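Local coordinates for protein Obg-like ATPase 1 (Schizosaccharomyces pombe, PDB 1NI3) that hydrolyses ATP, and GTP less efficiently, and negatively regulates the G2/M transition of the cell cycle, at residues A[153-158]-A[221-226]; A[157-162]-A[191-196]; A[344-349]-A[370-375]. All blocks are in the same frame, centred on the assembly; numbering follows the deposited sequence.

Interaction 1. Residues A[153-158]-A[221-226]; sequences IKDAEF and LLTAKP
Asp155 reaches out from helix 140-168 to take up two successive backbone N-H groups of the loop ahead of strand 227-232. Its OD1 accepts the amide of Leu222 at 2.7 Å through the syn lone pair, with an N-H...O angle of 138°. OD2 receives the amide of Thr223, also at 2.7 Å; this donor lies on the syn side too, 24° out of the carboxylate plane. Both amides belong to the start of the short 3-10 turn 222-224, whose own bond from Ala224 N to Leu221 O is 3.2 Å long, and the Thr223 backbone is further bonded to Arg204.

Apolar contacts flank the carboxylate. Leu222 CD1 packs on Lys154 CB at 3.8 Å, and the leucine side chain also touches Leu110 and Val113 of helix 107-113, while the Lys154 chain runs on to hydrogen-bond Asn107 through NZ. Phe158 CD2 approaches Leu221 CD2 at 4.0 Å.

The buried carboxylate thus has both oxygens engaged by backbone amides, with no basic side chain of the loop taking part. These amides would be expected to favour the charged form of Asp155 and to tie the helix to the loop leading into the central sheet of the G domain.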
loop_
_atom_site.group_PDB
_atom_site.type_symbol
_atom_site.label_atom_id
_atom_site.label_comp_id
_atom_site.label_asym_id
_atom_site.label_seq_id
_atom_site.Cartn_x
_atom_site.Cartn_y
_atom_site.Cartn_z
ATOM N N ILE A 153 -7.323 -20.454 3.107
ATOM C CA ILE A 153 -7.126 -21.776 2.547
ATOM C C ILE A 153 -5.833 -21.838 1.757
ATOM O O ILE A 153 -4.991 -22.713 2.004
ATOM C CB ILE A 153 -8.296 -22.177 1.665
ATOM C CG1 ILE A 153 -9.573 -22.210 2.500
ATOM C CG2 ILE A 153 -8.067 -23.576 1.101
ATOM C CD1 ILE A 153 -9.494 -23.221 3.640
ATOM N N LYS A 154 -5.665 -20.921 0.811
ATOM C CA LYS A 154 -4.436 -20.905 0.029
ATOM C C LYS A 154 -3.196 -20.991 0.918
ATOM O O LYS A 154 -2.469 -21.978 0.876
ATOM C CB LYS A 154 -4.374 -19.646 -0.828
ATOM C CG LYS A 154 -5.104 -19.798 -2.128
ATOM C CD LYS A 154 -4.444 -20.887 -2.949
ATOM C CE LYS A 154 -5.208 -21.185 -4.222
ATOM N NZ LYS A 154 -4.436 -22.136 -5.065
ATOM N N ASP A 155 -2.960 -19.964 1.727
ATOM C CA ASP A 155 -1.799 -19.979 2.603
ATOM C C ASP A 155 -1.714 -21.259 3.405
ATOM O O ASP A 155 -0.628 -21.790 3.629
ATOM C CB ASP A 155 -1.816 -18.781 3.545
ATOM C CG ASP A 155 -1.620 -17.477 2.813
ATOM O OD1 ASP A 155 -0.631 -17.357 2.065
ATOM O OD2 ASP A 155 -2.458 -16.575 2.986
ATOM N N ALA A 156 -2.869 -21.750 3.837
ATOM C CA ALA A 156 -2.941 -22.977 4.613
ATOM C C ALA A 156 -2.388 -24.117 3.790
ATOM O O ALA A 156 -1.521 -24.869 4.240
ATOM C CB ALA A 156 -4.372 -23.264 4.984
ATOM N N GLU A 157 -2.896 -24.242 2.571
ATOM C CA GLU A 157 -2.423 -25.282 1.676
ATOM C C GLU A 157 -0.936 -25.081 1.421
ATOM O O GLU A 157 -0.159 -26.007 1.605
ATOM C CB GLU A 157 -3.214 -25.251 0.372
ATOM C CG GLU A 157 -4.585 -25.918 0.512
ATOM C CD GLU A 157 -5.529 -25.600 -0.636
ATOM O OE1 GLU A 157 -5.058 -25.450 -1.788
ATOM O OE2 GLU A 157 -6.752 -25.548 -0.389
ATOM N N PHE A 158 -0.533 -23.875 1.031
ATOM C CA PHE A 158 0.870 -23.617 0.773
ATOM C C PHE A 158 1.744 -24.083 1.911
ATOM O O PHE A 158 2.739 -24.757 1.701
ATOM C CB PHE A 158 1.121 -22.135 0.553
ATOM C CG PHE A 158 2.554 -21.820 0.256
ATOM C CD1 PHE A 158 3.028 -21.852 -1.051
ATOM C CD2 PHE A 158 3.437 -21.497 1.281
ATOM C CE1 PHE A 158 4.372 -21.562 -1.343
ATOM C CE2 PHE A 158 4.784 -21.205 1.005
ATOM C CZ PHE A 158 5.252 -21.237 -0.316
ATOM N N LEU A 221 3.142 -15.260 1.893
ATOM C CA LEU A 221 1.733 -15.589 2.094
ATOM C C LEU A 221 0.788 -14.469 1.671
ATOM O O LEU A 221 1.091 -13.292 1.828
ATOM C CB LEU A 221 1.482 -15.935 3.563
ATOM C CG LEU A 221 2.326 -17.086 4.114
ATOM C CD1 LEU A 221 1.992 -17.324 5.572
ATOM C CD2 LEU A 221 2.066 -18.332 3.294
ATOM N N LEU A 222 -0.356 -14.854 1.128
ATOM C CA LEU A 222 -1.352 -13.897 0.695
ATOM C C LEU A 222 -1.833 -13.116 1.909
ATOM O O LEU A 222 -1.937 -11.884 1.905
ATOM C CB LEU A 222 -2.539 -14.631 0.072
ATOM C CG LEU A 222 -2.434 -14.918 -1.423
ATOM C CD1 LEU A 222 -3.318 -16.087 -1.794
ATOM C CD2 LEU A 222 -2.821 -13.669 -2.202
ATOM N N THR A 223 -2.096 -13.876 2.961
ATOM C CA THR A 223 -2.605 -13.381 4.231
ATOM C C THR A 223 -1.576 -12.592 5.076
ATOM O O THR A 223 -1.840 -12.253 6.238
ATOM C CB THR A 223 -3.182 -14.587 5.023
ATOM O OG1 THR A 223 -4.279 -14.167 5.833
ATOM C CG2 THR A 223 -2.119 -15.243 5.886
ATOM N N ALA A 224 -0.422 -12.294 4.477
ATOM C CA ALA A 224 0.627 -11.525 5.125
ATOM C C ALA A 224 0.510 -10.058 4.733
ATOM O O ALA A 224 0.808 -9.181 5.518
ATOM C CB ALA A 224 1.993 -12.066 4.717
ATOM N N LYS A 225 0.057 -9.807 3.513
ATOM C CA LYS A 225 -0.073 -8.445 3.000
ATOM C C LYS A 225 -1.116 -7.604 3.726
ATOM O O LYS A 225 -2.223 -8.074 4.009
ATOM C CB LYS A 225 -0.432 -8.470 1.516
ATOM C CG LYS A 225 0.339 -9.506 0.719
ATOM C CD LYS A 225 -0.098 -9.519 -0.737
ATOM C CE LYS A 225 0.567 -10.657 -1.483
ATOM N NZ LYS A 225 2.047 -10.536 -1.475
ATOM N N PRO A 226 -0.783 -6.343 4.051
ATOM C CA PRO A 226 -1.831 -5.586 4.738
ATOM C C PRO A 226 -2.989 -5.321 3.779
ATOM O O PRO A 226 -2.821 -5.344 2.555
ATOM C CB PRO A 226 -1.116 -4.314 5.181
ATOM C CG PRO A 226 -0.015 -4.166 4.175
ATOM C CD PRO A 226 0.471 -5.576 4.000
#

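Interaction 2. Residues A[157-162]-A[191-196]; sequences EFVEKH and KVYQYL
Val159 and Tyr193 meet inside an antiparallel helical hairpin, in which helix 140-168 returns through residues 169-178 into helix 179-199. The hairpin is consistent with the coiled-coil arm known from YchF/OLA1 proteins, which projects from the G domain. The two short segments lie with their axes 9.5 Å apart at closest approach and their chain directions 151° from each other, so the helices run roughly antiparallel with a marked splay.

Val159 carries the apolar part of the contact, and its two methyls serve different partners. CG1 lies at the edge of the Tyr193 ring, near its plane, and touches Tyr193 CB at 3.6 Å. CG2 turns to the leucine and valine one helical turn apart on the facing helix, coming to 3.6 Å from Leu196 CD1 and 4.0 Å from Val192 CG1. Val159 thus touches Val192, Tyr193 and Leu196, and all of these contacts are apolar. Beyond them, Leu196 also packs on Leu152 of the first helix, and Val192 reaches Ile203 in the loop that follows the second. Elsewhere on helix 179-199, Lys191 forms a salt bridge with Glu212 of helix 210-217.

Glu160 meets the tyrosine over a face. Its CG is anti to the backbone N (chi1 -176°), and a bend at chi2 then swings CD toward the ring. The carboxylate comes to rest nearly parallel to the aromatic plane, the two being 16° apart. No hydrogen bond joins this pair, and the acid has a long, weak ion pair with Arg167. Across the hairpin, the atom lying over the Tyr193 ring is Glu160 OE2, 3.3 Å from CE1.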
loop_
_atom_site.group_PDB
_atom_site.type_symbol
_atom_site.label_atom_id
_atom_site.label_comp_id
_atom_site.label_asym_id
_atom_site.label_seq_id
_atom_site.Cartn_x
_atom_site.Cartn_y
_atom_site.Cartn_z
ATOM N N GLU A 157 -2.896 -24.242 2.571
ATOM C CA GLU A 157 -2.423 -25.282 1.676
ATOM C C GLU A 157 -0.936 -25.081 1.421
ATOM O O GLU A 157 -0.159 -26.007 1.605
ATOM C CB GLU A 157 -3.214 -25.251 0.372
ATOM C CG GLU A 157 -4.585 -25.918 0.512
ATOM C CD GLU A 157 -5.529 -25.600 -0.636
ATOM O OE1 GLU A 157 -5.058 -25.450 -1.788
ATOM O OE2 GLU A 157 -6.752 -25.548 -0.389
ATOM N N PHE A 158 -0.533 -23.875 1.031
ATOM C CA PHE A 158 0.870 -23.617 0.773
ATOM C C PHE A 158 1.744 -24.083 1.911
ATOM O O PHE A 158 2.739 -24.757 1.701
ATOM C CB PHE A 158 1.121 -22.135 0.553
ATOM C CG PHE A 158 2.554 -21.820 0.256
ATOM C CD1 PHE A 158 3.028 -21.852 -1.051
ATOM C CD2 PHE A 158 3.437 -21.497 1.281
ATOM C CE1 PHE A 158 4.372 -21.562 -1.343
ATOM C CE2 PHE A 158 4.784 -21.205 1.005
ATOM C CZ PHE A 158 5.252 -21.237 -0.316
ATOM N N VAL A 159 1.375 -23.701 3.121
ATOM C CA VAL A 159 2.144 -24.092 4.291
ATOM C C VAL A 159 2.180 -25.612 4.374
ATOM O O VAL A 159 3.253 -26.219 4.431
ATOM C CB VAL A 159 1.524 -23.524 5.581
ATOM C CG1 VAL A 159 2.260 -24.054 6.795
ATOM C CG2 VAL A 159 1.587 -22.005 5.538
ATOM N N GLU A 160 0.996 -26.219 4.379
ATOM C CA GLU A 160 0.850 -27.677 4.442
ATOM C C GLU A 160 1.891 -28.350 3.540
ATOM O O GLU A 160 2.675 -29.187 3.997
ATOM C CB GLU A 160 -0.566 -28.063 3.995
ATOM C CG GLU A 160 -0.920 -29.558 4.091
ATOM C CD GLU A 160 -1.025 -30.064 5.518
ATOM O OE1 GLU A 160 -1.714 -31.088 5.726
ATOM O OE2 GLU A 160 -0.400 -29.462 6.427
ATOM N N LYS A 161 1.896 -27.967 2.267
ATOM C CA LYS A 161 2.827 -28.529 1.306
ATOM C C LYS A 161 4.258 -28.222 1.686
ATOM O O LYS A 161 5.091 -29.117 1.810
ATOM C CB LYS A 161 2.513 -28.004 -0.103
ATOM C CG LYS A 161 3.312 -28.669 -1.219
ATOM C CD LYS A 161 4.736 -28.123 -1.291
ATOM C CE LYS A 161 5.641 -28.908 -2.240
ATOM N NZ LYS A 161 6.981 -28.243 -2.394
ATOM N N HIS A 162 4.552 -26.945 1.873
ATOM C CA HIS A 162 5.910 -26.541 2.240
ATOM C C HIS A 162 6.351 -27.267 3.510
ATOM O O HIS A 162 7.489 -27.733 3.612
ATOM C CB HIS A 162 5.970 -25.025 2.457
ATOM C CG HIS A 162 7.340 -24.513 2.724
ATOM N ND1 HIS A 162 7.984 -24.707 3.924
ATOM C CD2 HIS A 162 8.221 -23.860 1.924
ATOM C CE1 HIS A 162 9.203 -24.204 3.855
ATOM N NE2 HIS A 162 9.369 -23.686 2.648
ATOM N N LYS A 191 3.464 -23.567 13.657
ATOM C CA LYS A 191 2.633 -22.546 14.289
ATOM C C LYS A 191 1.924 -21.720 13.224
ATOM O O LYS A 191 0.755 -21.380 13.376
ATOM C CB LYS A 191 3.488 -21.616 15.160
ATOM C CG LYS A 191 3.966 -22.209 16.479
ATOM C CD LYS A 191 4.851 -21.213 17.248
ATOM C CE LYS A 191 4.140 -19.887 17.511
ATOM N NZ LYS A 191 5.068 -18.864 18.069
ATOM N N VAL A 192 2.645 -21.388 12.153
ATOM C CA VAL A 192 2.080 -20.606 11.051
ATOM C C VAL A 192 0.836 -21.329 10.538
ATOM O O VAL A 192 -0.188 -20.697 10.262
ATOM C CB VAL A 192 3.073 -20.472 9.891
ATOM C CG1 VAL A 192 2.405 -19.801 8.716
ATOM C CG2 VAL A 192 4.274 -19.673 10.349
ATOM N N TYR A 193 0.935 -22.651 10.405
ATOM C CA TYR A 193 -0.176 -23.460 9.935
ATOM C C TYR A 193 -1.244 -23.417 11.014
ATOM O O TYR A 193 -2.391 -23.047 10.760
ATOM C CB TYR A 193 0.273 -24.897 9.722
ATOM C CG TYR A 193 -0.762 -25.735 9.013
ATOM C CD1 TYR A 193 -0.864 -25.729 7.622
ATOM C CD2 TYR A 193 -1.659 -26.516 9.735
ATOM C CE1 TYR A 193 -1.833 -26.489 6.966
ATOM C CE2 TYR A 193 -2.632 -27.276 9.100
ATOM C CZ TYR A 193 -2.716 -27.259 7.716
ATOM O OH TYR A 193 -3.678 -28.019 7.094
ATOM N N GLN A 194 -0.850 -23.811 12.220
ATOM C CA GLN A 194 -1.730 -23.798 13.385
ATOM C C GLN A 194 -2.608 -22.548 13.347
ATOM O O GLN A 194 -3.825 -22.634 13.462
ATOM C CB GLN A 194 -0.879 -23.771 14.658
ATOM C CG GLN A 194 -0.724 -25.103 15.380
ATOM C CD GLN A 194 -1.834 -25.335 16.390
ATOM O OE1 GLN A 194 -1.985 -24.572 17.350
ATOM N NE2 GLN A 194 -2.619 -26.387 16.182
ATOM N N TYR A 195 -1.969 -21.389 13.189
ATOM C CA TYR A 195 -2.671 -20.106 13.156
ATOM C C TYR A 195 -3.665 -20.071 12.006
ATOM O O TYR A 195 -4.865 -19.926 12.218
ATOM C CB TYR A 195 -1.667 -18.945 12.999
ATOM C CG TYR A 195 -2.161 -17.585 13.482
ATOM C CD1 TYR A 195 -1.931 -17.163 14.794
ATOM C CD2 TYR A 195 -2.878 -16.729 12.633
ATOM C CE1 TYR A 195 -2.406 -15.926 15.253
ATOM C CE2 TYR A 195 -3.352 -15.487 13.085
ATOM C CZ TYR A 195 -3.115 -15.098 14.396
ATOM O OH TYR A 195 -3.608 -13.896 14.859
ATOM N N LEU A 196 -3.151 -20.208 10.789
ATOM C CA LEU A 196 -3.976 -20.171 9.586
ATOM C C LEU A 196 -5.185 -21.090 9.659
ATOM O O LEU A 196 -6.230 -20.809 9.068
ATOM C CB LEU A 196 -3.140 -20.554 8.371
ATOM C CG LEU A 196 -2.017 -19.570 8.073
ATOM C CD1 LEU A 196 -1.175 -20.107 6.937
ATOM C CD2 LEU A 196 -2.601 -18.208 7.724
#

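Interaction 3. Residues A[344-349]-A[370-375]; sequences FVVGEI and YLTKGK
Gly347 and Lys373 form the hydrogen-bonded antiparallel pair at the heart of this contact: Gly347 N donates to Lys373 O at 2.7 Å and Lys373 N returns a bond to Gly347 O at 2.8 Å. Both donors lie nearly along the C=O axis of their acceptors. Farther on, Ile349 N reaches Leu371 O at 3.2 Å, standing above the carbonyl plane. Glu348 and Thr372 make the non-hydrogen-bonded pair between these bonds, and their side chains share one face with Val346, whose CB packs on Thr372 CG2 at 3.9 Å. Lys373, whose side chain is on the other face, brings CD to 4.1 Å from Ile349 CB.

Each end of the pairing is closed by an aromatic residue. Tyr370 OH donates to Glu348 OE1 at 2.7 Å, using the anti lone pair of that oxygen, which lies in the plane of the ring at its edge. At the other end, Phe344 CE2 meets the backbone carbon C of Gly374 edge-on at 3.6 Å, and Phe344 CD2 packs against Lys375 CG at 3.7 Å.

A second shell of contacts surrounds these groups. Glu348 OE1 has an additional weak hydrogen bond with His386, and Arg365 makes a cation-pi contact with the Tyr370 ring. Phe344 and Lys375 both pack on Pro330 of helix 329-336. The pairing belongs to the TGS domain, of ubiquitin-like type, where strand 346-350 is the middle of a three-stranded antiparallel sheet, between edge strands 372-374 and 384-386.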
loop_
_atom_site.group_PDB
_atom_site.type_symbol
_atom_site.label_atom_id
_atom_site.label_comp_id
_atom_site.label_asym_id
_atom_site.label_seq_id
_atom_site.Cartn_x
_atom_site.Cartn_y
_atom_site.Cartn_z
ATOM N N PHE A 344 30.007 6.818 -1.017
ATOM C CA PHE A 344 29.471 7.585 0.093
ATOM C C PHE A 344 30.386 7.663 1.296
ATOM O O PHE A 344 31.121 6.724 1.614
ATOM C CB PHE A 344 28.124 7.026 0.540
ATOM C CG PHE A 344 27.387 7.917 1.500
ATOM C CD1 PHE A 344 26.657 9.003 1.035
ATOM C CD2 PHE A 344 27.414 7.667 2.868
ATOM C CE1 PHE A 344 25.958 9.828 1.919
ATOM C CE2 PHE A 344 26.719 8.484 3.766
ATOM C CZ PHE A 344 25.988 9.566 3.289
ATOM N N VAL A 345 30.313 8.805 1.963
ATOM C CA VAL A 345 31.097 9.077 3.154
ATOM C C VAL A 345 30.216 9.908 4.069
ATOM O O VAL A 345 30.041 9.598 5.253
ATOM C CB VAL A 345 32.379 9.857 2.809
ATOM C CG1 VAL A 345 32.860 10.645 4.015
ATOM C CG2 VAL A 345 33.459 8.874 2.361
ATOM N N VAL A 346 29.655 10.968 3.499
ATOM C CA VAL A 346 28.764 11.862 4.215
ATOM C C VAL A 346 27.735 12.431 3.244
ATOM O O VAL A 346 27.870 12.310 2.023
ATOM C CB VAL A 346 29.534 13.029 4.870
ATOM C CG1 VAL A 346 30.139 12.574 6.192
ATOM C CG2 VAL A 346 30.623 13.520 3.931
ATOM N N GLY A 347 26.695 13.033 3.804
ATOM C CA GLY A 347 25.650 13.632 3.003
ATOM C C GLY A 347 25.159 14.855 3.745
ATOM O O GLY A 347 25.346 14.966 4.961
ATOM N N GLU A 348 24.530 15.771 3.017
ATOM C CA GLU A 348 24.003 17.000 3.599
ATOM C C GLU A 348 22.488 16.962 3.725
ATOM O O GLU A 348 21.770 16.998 2.728
ATOM C CB GLU A 348 24.457 18.203 2.761
ATOM C CG GLU A 348 25.835 18.725 3.149
ATOM C CD GLU A 348 26.670 19.136 1.957
ATOM O OE1 GLU A 348 26.220 19.995 1.169
ATOM O OE2 GLU A 348 27.790 18.602 1.813
ATOM N N ILE A 349 22.023 16.888 4.971
ATOM C CA ILE A 349 20.599 16.827 5.293
ATOM C C ILE A 349 20.084 18.151 5.833
ATOM O O ILE A 349 20.819 18.914 6.457
ATOM C CB ILE A 349 20.306 15.716 6.342
ATOM C CG1 ILE A 349 19.940 14.414 5.633
ATOM C CG2 ILE A 349 19.185 16.137 7.281
ATOM C CD1 ILE A 349 21.050 13.844 4.769
ATOM N N TYR A 370 22.182 23.120 8.848
ATOM C CA TYR A 370 22.540 22.462 7.597
ATOM C C TYR A 370 23.413 21.285 7.976
ATOM O O TYR A 370 24.585 21.201 7.600
ATOM C CB TYR A 370 23.314 23.388 6.670
ATOM C CG TYR A 370 23.467 22.834 5.259
ATOM C CD1 TYR A 370 22.421 22.909 4.338
ATOM C CD2 TYR A 370 24.676 22.288 4.833
ATOM C CE1 TYR A 370 22.582 22.463 3.026
ATOM C CE2 TYR A 370 24.851 21.830 3.530
ATOM C CZ TYR A 370 23.807 21.929 2.626
ATOM O OH TYR A 370 24.001 21.525 1.326
ATOM N N LEU A 371 22.812 20.379 8.738
ATOM C CA LEU A 371 23.473 19.178 9.237
ATOM C C LEU A 371 24.255 18.361 8.204
ATOM O O LEU A 371 23.992 18.425 7.002
ATOM C CB LEU A 371 22.421 18.289 9.896
ATOM C CG LEU A 371 21.386 19.044 10.752
ATOM C CD1 LEU A 371 20.438 18.044 11.389
ATOM C CD2 LEU A 371 22.077 19.876 11.837
ATOM N N THR A 372 25.227 17.594 8.691
ATOM C CA THR A 372 26.041 16.729 7.835
ATOM C C THR A 372 26.018 15.321 8.401
ATOM O O THR A 372 26.665 15.047 9.411
ATOM C CB THR A 372 27.519 17.161 7.771
ATOM O OG1 THR A 372 27.615 18.453 7.164
ATOM C CG2 THR A 372 28.329 16.153 6.941
ATOM N N LYS A 373 25.282 14.429 7.747
ATOM C CA LYS A 373 25.190 13.063 8.228
ATOM C C LYS A 373 26.075 12.071 7.500
ATOM O O LYS A 373 26.438 12.273 6.339
ATOM C CB LYS A 373 23.738 12.581 8.213
ATOM C CG LYS A 373 22.973 12.971 9.467
ATOM C CD LYS A 373 22.626 14.448 9.488
ATOM C CE LYS A 373 22.359 14.901 10.913
ATOM N NZ LYS A 373 21.551 13.901 11.668
ATOM N N GLY A 374 26.423 11.001 8.214
ATOM C CA GLY A 374 27.280 9.965 7.667
ATOM C C GLY A 374 26.567 8.663 7.349
ATOM O O GLY A 374 25.354 8.635 7.160
ATOM N N LYS A 375 27.321 7.572 7.295
ATOM C CA LYS A 375 26.743 6.277 6.973
ATOM C C LYS A 375 25.717 5.769 7.978
ATOM O O LYS A 375 24.753 5.119 7.593
ATOM C CB LYS A 375 27.857 5.244 6.787
ATOM C CG LYS A 375 28.718 5.516 5.561
ATOM C CD LYS A 375 29.890 4.549 5.429
ATOM C CE LYS A 375 31.031 4.894 6.385
ATOM N NZ LYS A 375 32.222 4.012 6.191
#

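How the interactions relate
Interactions 1 and 2 are neighbours, their centres 9 Å apart, and both draw on helix 140-168 with Glu157 and Phe158 in common. Along the chain, that helix first meets 191-196 of the returning helix 179-199 and then the later loop 221-226. The two contacts touch where Leu196 packs on Asp155 and Thr223, so the helix pair and the loop 221-226 form one continuous packed region. Interaction 3 comes later in the chain, with its centre 41 Å from interaction 1 and 45 Å from interaction 2. It touches neither and belongs to a separate domain of this monomeric protein, the TGS domain.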